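Local coordinates for protein acidocalcisomal pyrophosphatase (PDB 5C5V) that probably hydrolyses inorganic pyrophosphate to phosphate with the help of magnesium ions, at residues A[186-198]-A[288-300]. Numbering follows the deposited sequence.
With 2PN (imidodiphosphoric acid), chain C.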
loop_
_atom_site.group_PDB
_atom_site.type_symbol
_atom_site.label_atom_id
_atom_site.label_comp_id
_atom_site.label_asym_id
_atom_site.label_seq_id
_atom_site.Cartn_x
_atom_site.Cartn_y
_atom_site.Cartn_z
ATOM N N PRO A 186 -28.967 9.440 -25.973
ATOM C CA PRO A 186 -27.863 8.722 -25.319
ATOM C C PRO A 186 -28.062 8.660 -23.794
ATOM O O PRO A 186 -28.370 9.678 -23.183
ATOM C CB PRO A 186 -26.633 9.550 -25.699
ATOM C CG PRO A 186 -27.011 10.185 -27.001
ATOM C CD PRO A 186 -28.478 10.490 -26.884
ATOM N N ARG A 187 -27.914 7.475 -23.205
ATOM C CA ARG A 187 -28.292 7.246 -21.812
ATOM C C ARG A 187 -27.241 7.678 -20.782
ATOM O O ARG A 187 -26.070 7.304 -20.861
ATOM C CB ARG A 187 -28.627 5.765 -21.624
ATOM C CG ARG A 187 -28.900 5.313 -20.201
ATOM C CD ARG A 187 -29.062 3.793 -20.159
ATOM N NE ARG A 187 -29.302 3.270 -18.817
ATOM C CZ ARG A 187 -29.153 1.993 -18.468
ATOM N NH1 ARG A 187 -28.731 1.091 -19.352
ATOM N NH2 ARG A 187 -29.405 1.614 -17.220
ATOM N N PHE A 188 -27.682 8.476 -19.812
ATOM C CA PHE A 188 -26.880 8.783 -18.630
ATOM C C PHE A 188 -27.628 8.282 -17.414
ATOM O O PHE A 188 -28.849 8.382 -17.367
ATOM C CB PHE A 188 -26.613 10.284 -18.489
ATOM C CG PHE A 188 -25.785 10.868 -19.600
ATOM C CD1 PHE A 188 -24.423 11.076 -19.429
ATOM C CD2 PHE A 188 -26.366 11.213 -20.813
ATOM C CE1 PHE A 188 -23.659 11.609 -20.441
ATOM C CE2 PHE A 188 -25.606 11.756 -21.825
ATOM C CZ PHE A 188 -24.251 11.953 -21.639
ATOM N N TYR A 189 -26.913 7.731 -16.440
ATOM C CA TYR A 189 -27.552 7.354 -15.189
ATOM C C TYR A 189 -28.232 8.561 -14.562
ATOM O O TYR A 189 -27.614 9.610 -14.384
ATOM C CB TYR A 189 -26.546 6.797 -14.200
ATOM C CG TYR A 189 -26.012 5.440 -14.517
ATOM C CD1 TYR A 189 -26.849 4.429 -14.968
ATOM C CD2 TYR A 189 -24.666 5.154 -14.336
ATOM C CE1 TYR A 189 -26.352 3.182 -15.238
ATOM C CE2 TYR A 189 -24.161 3.912 -14.604
ATOM C CZ TYR A 189 -25.002 2.930 -15.057
ATOM O OH TYR A 189 -24.498 1.679 -15.314
ATOM N N LYS A 190 -29.499 8.410 -14.215
ATOM C CA LYS A 190 -30.211 9.485 -13.553
ATOM C C LYS A 190 -29.951 9.443 -12.048
ATOM O O LYS A 190 -29.859 10.487 -11.395
ATOM C CB LYS A 190 -31.702 9.385 -13.847
ATOM C CG LYS A 190 -32.506 10.552 -13.370
ATOM C CD LYS A 190 -33.938 10.415 -13.859
ATOM C CE LYS A 190 -34.867 11.401 -13.177
ATOM N NZ LYS A 190 -36.284 11.073 -13.516
ATOM N N HIS A 191 -29.784 8.237 -11.516
ATOM C CA HIS A 191 -29.641 8.023 -10.078
ATOM C C HIS A 191 -28.419 8.702 -9.481
ATOM O O HIS A 191 -28.457 9.192 -8.357
ATOM C CB HIS A 191 -29.579 6.525 -9.782
ATOM C CG HIS A 191 -29.417 6.196 -8.330
ATOM N ND1 HIS A 191 -30.270 6.673 -7.356
ATOM C CD2 HIS A 191 -28.506 5.422 -7.688
ATOM C CE1 HIS A 191 -29.887 6.216 -6.175
ATOM N NE2 HIS A 191 -28.829 5.445 -6.352
ATOM N N GLY A 192 -27.331 8.709 -10.246
ATOM C CA GLY A 192 -26.076 9.290 -9.812
ATOM C C GLY A 192 -24.929 8.691 -10.604
ATOM O O GLY A 192 -25.148 7.953 -11.568
ATOM N N ASP A 193 -23.705 8.992 -10.196
ATOM C CA ASP A 193 -22.551 8.406 -10.846
ATOM C C ASP A 193 -22.311 6.968 -10.386
ATOM O O ASP A 193 -22.648 6.580 -9.253
ATOM C CB ASP A 193 -21.299 9.247 -10.596
ATOM C CG ASP A 193 -21.411 10.631 -11.185
ATOM O OD1 ASP A 193 -21.337 10.737 -12.426
ATOM O OD2 ASP A 193 -21.577 11.612 -10.423
ATOM N N MET A 194 -21.753 6.185 -11.304
ATOM C CA MET A 194 -21.192 4.881 -11.008
ATOM C C MET A 194 -19.927 5.160 -10.219
ATOM O O MET A 194 -19.090 5.941 -10.659
ATOM C CB MET A 194 -20.913 4.102 -12.309
ATOM C CG MET A 194 -20.130 2.800 -12.162
ATOM S SD MET A 194 -20.970 1.598 -11.120
ATOM C CE MET A 194 -22.466 1.328 -12.074
ATOM N N MET A 195 -19.793 4.538 -9.055
ATOM C CA MET A 195 -18.771 4.936 -8.102
ATOM C C MET A 195 -17.617 3.957 -8.066
ATOM O O MET A 195 -16.721 4.066 -7.224
ATOM C CB MET A 195 -19.404 5.087 -6.712
ATOM C CG MET A 195 -20.580 6.047 -6.760
ATOM S SD MET A 195 -21.392 6.382 -5.190
ATOM C CE MET A 195 -22.083 4.762 -4.837
ATOM N N TRP A 196 -17.656 3.002 -8.991
ATOM C CA TRP A 196 -16.563 2.070 -9.225
ATOM C C TRP A 196 -16.451 1.869 -10.730
ATOM O O TRP A 196 -17.388 2.183 -11.466
ATOM C CB TRP A 196 -16.814 0.738 -8.521
ATOM C CG TRP A 196 -17.195 0.922 -7.089
ATOM C CD1 TRP A 196 -16.360 0.944 -6.026
ATOM C CD2 TRP A 196 -18.515 1.149 -6.577
ATOM N NE1 TRP A 196 -17.070 1.172 -4.870
ATOM C CE2 TRP A 196 -18.399 1.295 -5.183
ATOM C CE3 TRP A 196 -19.781 1.233 -7.160
ATOM C CZ2 TRP A 196 -19.502 1.521 -4.360
ATOM C CZ3 TRP A 196 -20.878 1.460 -6.346
ATOM C CH2 TRP A 196 -20.733 1.602 -4.959
ATOM N N ASN A 197 -15.312 1.364 -11.189
ATOM C CA ASN A 197 -15.171 1.017 -12.588
ATOM C C ASN A 197 -16.145 -0.093 -12.901
ATOM O O ASN A 197 -16.116 -1.143 -12.257
ATOM C CB ASN A 197 -13.750 0.570 -12.917
ATOM C CG ASN A 197 -12.737 1.663 -12.715
ATOM O OD1 ASN A 197 -12.863 2.748 -13.276
ATOM N ND2 ASN A 197 -11.714 1.381 -11.921
ATOM N N TYR A 198 -16.992 0.144 -13.896
ATOM C CA TYR A 198 -18.015 -0.801 -14.278
ATOM C C TYR A 198 -17.797 -1.270 -15.719
ATOM O O TYR A 198 -17.399 -0.488 -16.578
ATOM C CB TYR A 198 -19.392 -0.164 -14.126
ATOM C CG TYR A 198 -20.533 -1.090 -14.448
ATOM C CD1 TYR A 198 -20.996 -2.010 -13.513
ATOM C CD2 TYR A 198 -21.142 -1.058 -15.694
ATOM C CE1 TYR A 198 -22.046 -2.863 -13.812
ATOM C CE2 TYR A 198 -22.189 -1.910 -16.000
ATOM C CZ TYR A 198 -22.634 -2.802 -15.059
ATOM O OH TYR A 198 -23.672 -3.640 -15.358
ATOM N N ALA A 288 -23.000 -0.446 -0.378
ATOM C CA ALA A 288 -23.273 0.624 -1.320
ATOM C C ALA A 288 -23.491 0.075 -2.728
ATOM O O ALA A 288 -24.388 0.533 -3.434
ATOM C CB ALA A 288 -22.144 1.639 -1.316
ATOM N N ILE A 289 -22.677 -0.907 -3.131
ATOM C CA ILE A 289 -22.844 -1.560 -4.434
ATOM C C ILE A 289 -24.218 -2.214 -4.546
ATOM O O ILE A 289 -24.947 -1.967 -5.507
ATOM C CB ILE A 289 -21.749 -2.623 -4.683
ATOM C CG1 ILE A 289 -20.407 -1.940 -4.933
ATOM C CG2 ILE A 289 -22.091 -3.482 -5.887
ATOM C CD1 ILE A 289 -19.234 -2.897 -5.017
ATOM N N ARG A 290 -24.583 -3.013 -3.547
ATOM C CA ARG A 290 -25.880 -3.690 -3.547
ATOM C C ARG A 290 -27.014 -2.672 -3.617
ATOM O O ARG A 290 -27.969 -2.848 -4.385
ATOM C CB ARG A 290 -26.044 -4.580 -2.312
ATOM C CG ARG A 290 -27.412 -5.288 -2.196
ATOM C CD ARG A 290 -27.397 -6.369 -1.103
ATOM N NE ARG A 290 -26.648 -5.859 0.034
ATOM C CZ ARG A 290 -25.732 -6.538 0.713
ATOM N NH1 ARG A 290 -25.458 -7.794 0.418
ATOM N NH2 ARG A 290 -25.102 -5.943 1.705
ATOM N N GLU A 291 -26.898 -1.600 -2.838
ATOM C CA GLU A 291 -27.948 -0.593 -2.766
ATOM C C GLU A 291 -28.069 0.226 -4.053
ATOM O O GLU A 291 -29.169 0.469 -4.541
ATOM C CB GLU A 291 -27.704 0.344 -1.573
ATOM C CG GLU A 291 -28.711 1.489 -1.478
ATOM C CD GLU A 291 -30.115 1.055 -1.069
ATOM O OE1 GLU A 291 -30.334 -0.131 -0.728
ATOM O OE2 GLU A 291 -31.019 1.919 -1.092
ATOM N N TRP A 292 -26.936 0.658 -4.592
ATOM C CA TRP A 292 -26.929 1.375 -5.854
ATOM C C TRP A 292 -27.643 0.548 -6.960
ATOM O O TRP A 292 -28.519 1.051 -7.669
ATOM C CB TRP A 292 -25.491 1.692 -6.259
ATOM C CG TRP A 292 -25.383 2.769 -7.286
ATOM C CD1 TRP A 292 -25.126 4.103 -7.063
ATOM C CD2 TRP A 292 -25.535 2.622 -8.704
ATOM N NE1 TRP A 292 -25.107 4.783 -8.265
ATOM C CE2 TRP A 292 -25.354 3.898 -9.282
ATOM C CE3 TRP A 292 -25.808 1.539 -9.540
ATOM C CZ2 TRP A 292 -25.441 4.116 -10.653
ATOM C CZ3 TRP A 292 -25.893 1.757 -10.900
ATOM C CH2 TRP A 292 -25.710 3.035 -11.443
ATOM N N PHE A 293 -27.293 -0.727 -7.082
ATOM C CA PHE A 293 -27.915 -1.561 -8.114
ATOM C C PHE A 293 -29.347 -1.914 -7.765
ATOM O O PHE A 293 -30.153 -2.179 -8.660
ATOM C CB PHE A 293 -27.105 -2.835 -8.366
ATOM C CG PHE A 293 -25.905 -2.614 -9.230
ATOM C CD1 PHE A 293 -26.057 -2.138 -10.530
ATOM C CD2 PHE A 293 -24.631 -2.864 -8.758
ATOM C CE1 PHE A 293 -24.960 -1.910 -11.338
ATOM C CE2 PHE A 293 -23.528 -2.638 -9.560
ATOM C CZ PHE A 293 -23.695 -2.158 -10.854
ATOM N N ARG A 294 -29.677 -1.879 -6.473
ATOM C CA ARG A 294 -31.042 -2.162 -6.058
ATOM C C ARG A 294 -31.985 -1.073 -6.550
ATOM O O ARG A 294 -33.042 -1.373 -7.111
ATOM C CB ARG A 294 -31.157 -2.279 -4.531
ATOM C CG ARG A 294 -32.569 -2.682 -4.070
ATOM C CD ARG A 294 -32.723 -2.732 -2.549
ATOM N NE ARG A 294 -32.723 -1.396 -1.966
ATOM C CZ ARG A 294 -33.820 -0.657 -1.806
ATOM N NH1 ARG A 294 -35.012 -1.125 -2.169
ATOM N NH2 ARG A 294 -33.729 0.551 -1.272
ATOM N N VAL A 295 -31.579 0.187 -6.401
ATOM C CA VAL A 295 -32.511 1.295 -6.586
ATOM C C VAL A 295 -32.303 2.158 -7.831
ATOM O O VAL A 295 -33.159 2.998 -8.129
ATOM C CB VAL A 295 -32.466 2.271 -5.373
ATOM C CG1 VAL A 295 -32.644 1.523 -4.070
ATOM C CG2 VAL A 295 -31.158 3.070 -5.357
ATOM N N TYR A 296 -31.201 1.972 -8.562
ATOM C CA TYR A 296 -30.809 2.998 -9.537
ATOM C C TYR A 296 -31.812 3.237 -10.664
ATOM O O TYR A 296 -31.869 4.331 -11.196
ATOM C CB TYR A 296 -29.420 2.691 -10.125
ATOM C CG TYR A 296 -29.308 1.560 -11.142
ATOM C CD1 TYR A 296 -28.873 1.814 -12.439
ATOM C CD2 TYR A 296 -29.579 0.240 -10.791
ATOM C CE1 TYR A 296 -28.729 0.778 -13.383
ATOM C CE2 TYR A 296 -29.459 -0.802 -11.727
ATOM C CZ TYR A 296 -29.023 -0.522 -13.015
ATOM O OH TYR A 296 -28.893 -1.533 -13.922
ATOM N N LYS A 297 -32.629 2.248 -11.002
ATOM C CA LYS A 297 -33.576 2.435 -12.100
ATOM C C LYS A 297 -34.934 2.979 -11.654
ATOM O O LYS A 297 -35.758 3.346 -12.488
ATOM C CB LYS A 297 -33.776 1.117 -12.865
ATOM C CG LYS A 297 -32.571 0.710 -13.728
ATOM C CD LYS A 297 -32.807 -0.626 -14.441
ATOM C CE LYS A 297 -31.562 -1.084 -15.214
ATOM N NZ LYS A 297 -31.764 -2.356 -15.986
ATOM N N ILE A 298 -35.163 3.036 -10.346
ATOM C CA ILE A 298 -36.453 3.469 -9.820
ATOM C C ILE A 298 -36.762 4.905 -10.230
ATOM O O ILE A 298 -37.885 5.216 -10.623
ATOM C CB ILE A 298 -36.514 3.344 -8.285
ATOM C CG1 ILE A 298 -36.496 1.871 -7.880
ATOM C CG2 ILE A 298 -37.771 4.009 -7.753
ATOM C CD1 ILE A 298 -36.468 1.638 -6.384
ATOM N N CYS A 299 -35.759 5.775 -10.156
ATOM C CA CYS A 299 -35.929 7.166 -10.568
ATOM C C CYS A 299 -36.158 7.286 -12.074
ATOM O O CYS A 299 -36.490 8.365 -12.570
ATOM C CB CYS A 299 -34.699 7.994 -10.166
ATOM S SG CYS A 299 -33.178 7.610 -11.110
ATOM N N GLN A 300 -36.015 6.172 -12.791
ATOM C CA GLN A 300 -36.192 6.147 -14.248
ATOM C C GLN A 300 -37.505 5.502 -14.657
ATOM O O GLN A 300 -37.798 5.385 -15.837
ATOM C CB GLN A 300 -35.047 5.388 -14.925
ATOM C CG GLN A 300 -33.680 6.035 -14.831
ATOM C CD GLN A 300 -33.409 7.010 -15.968
ATOM O OE1 GLN A 300 -34.268 7.818 -16.342
ATOM N NE2 GLN A 300 -32.205 6.937 -16.527
HETATM P P1 2PN C . -28.322 -2.110 -17.311
HETATM O O1 2PN C . -28.672 -1.709 -18.768
HETATM O O2 2PN C . -29.254 -3.279 -16.891
HETATM O O3 2PN C . -28.446 -0.859 -16.397
HETATM N N1 2PN C . -26.754 -2.566 -17.248
HETATM P P2 2PN C . -26.157 -3.947 -17.898
HETATM O O4 2PN C . -26.549 -4.061 -19.416
HETATM O O5 2PN C . -26.787 -5.100 -17.142
HETATM O O6 2PN C . -24.698 -3.972 -17.767
HETATM O O HOH W 1 -30.216 5.666 -13.140
#
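The indole of W292 is held between two side chains of 186-198: H191 comes edge-on over one face, with CD2 3.5 Å from W292 NE1, and M194 lays its terminal methyl on the other, CE 3.6 Å from W292 CZ3. Bends at chi2 and chi3 (61° and 62°) fold CE over the six-membered ring as a CH-pi contact, while SD stands farther above the same ring, a Met-aromatic contact. W292 in turn drives the edge of its six-membered ring into the face of Y189, planes at 78°, with CH2 standing over the middle of the phenol ring. Y296 completes this aromatic cluster, its CB on the same indole face as H191. Farther along, I289 CG1 sits over one face of W196, 3.5 Å from the centroid of the six-membered ring, and M195 CB backs the opposite face.

Beyond the rings, K190, extended past CG, donates from NZ to C299 O (2.9 Å), while a water bridges H191 N and Y296 O. Both segments line the imidodiphosphate pocket, beside magnesium-binding D224 and D251, and the aromatic cluster joins their two walls. R187 donates from NH1 to O1 and from NH2 to O3 (2.8 Å), Y296 OH also donates to O3 (2.6 Å), and Y198 OH to O6; K297, which also pairs with D251, binds O2.

In the fold, the loop leading into strand 197-200 lies against helix 285-295 and the chain after it, including 3-10 segment 298-300. Strand 224-227 packs on W196, I289 and F293, strand 238-251 touches F293 and Y296, and W161 of a second subunit meets the W196 ring.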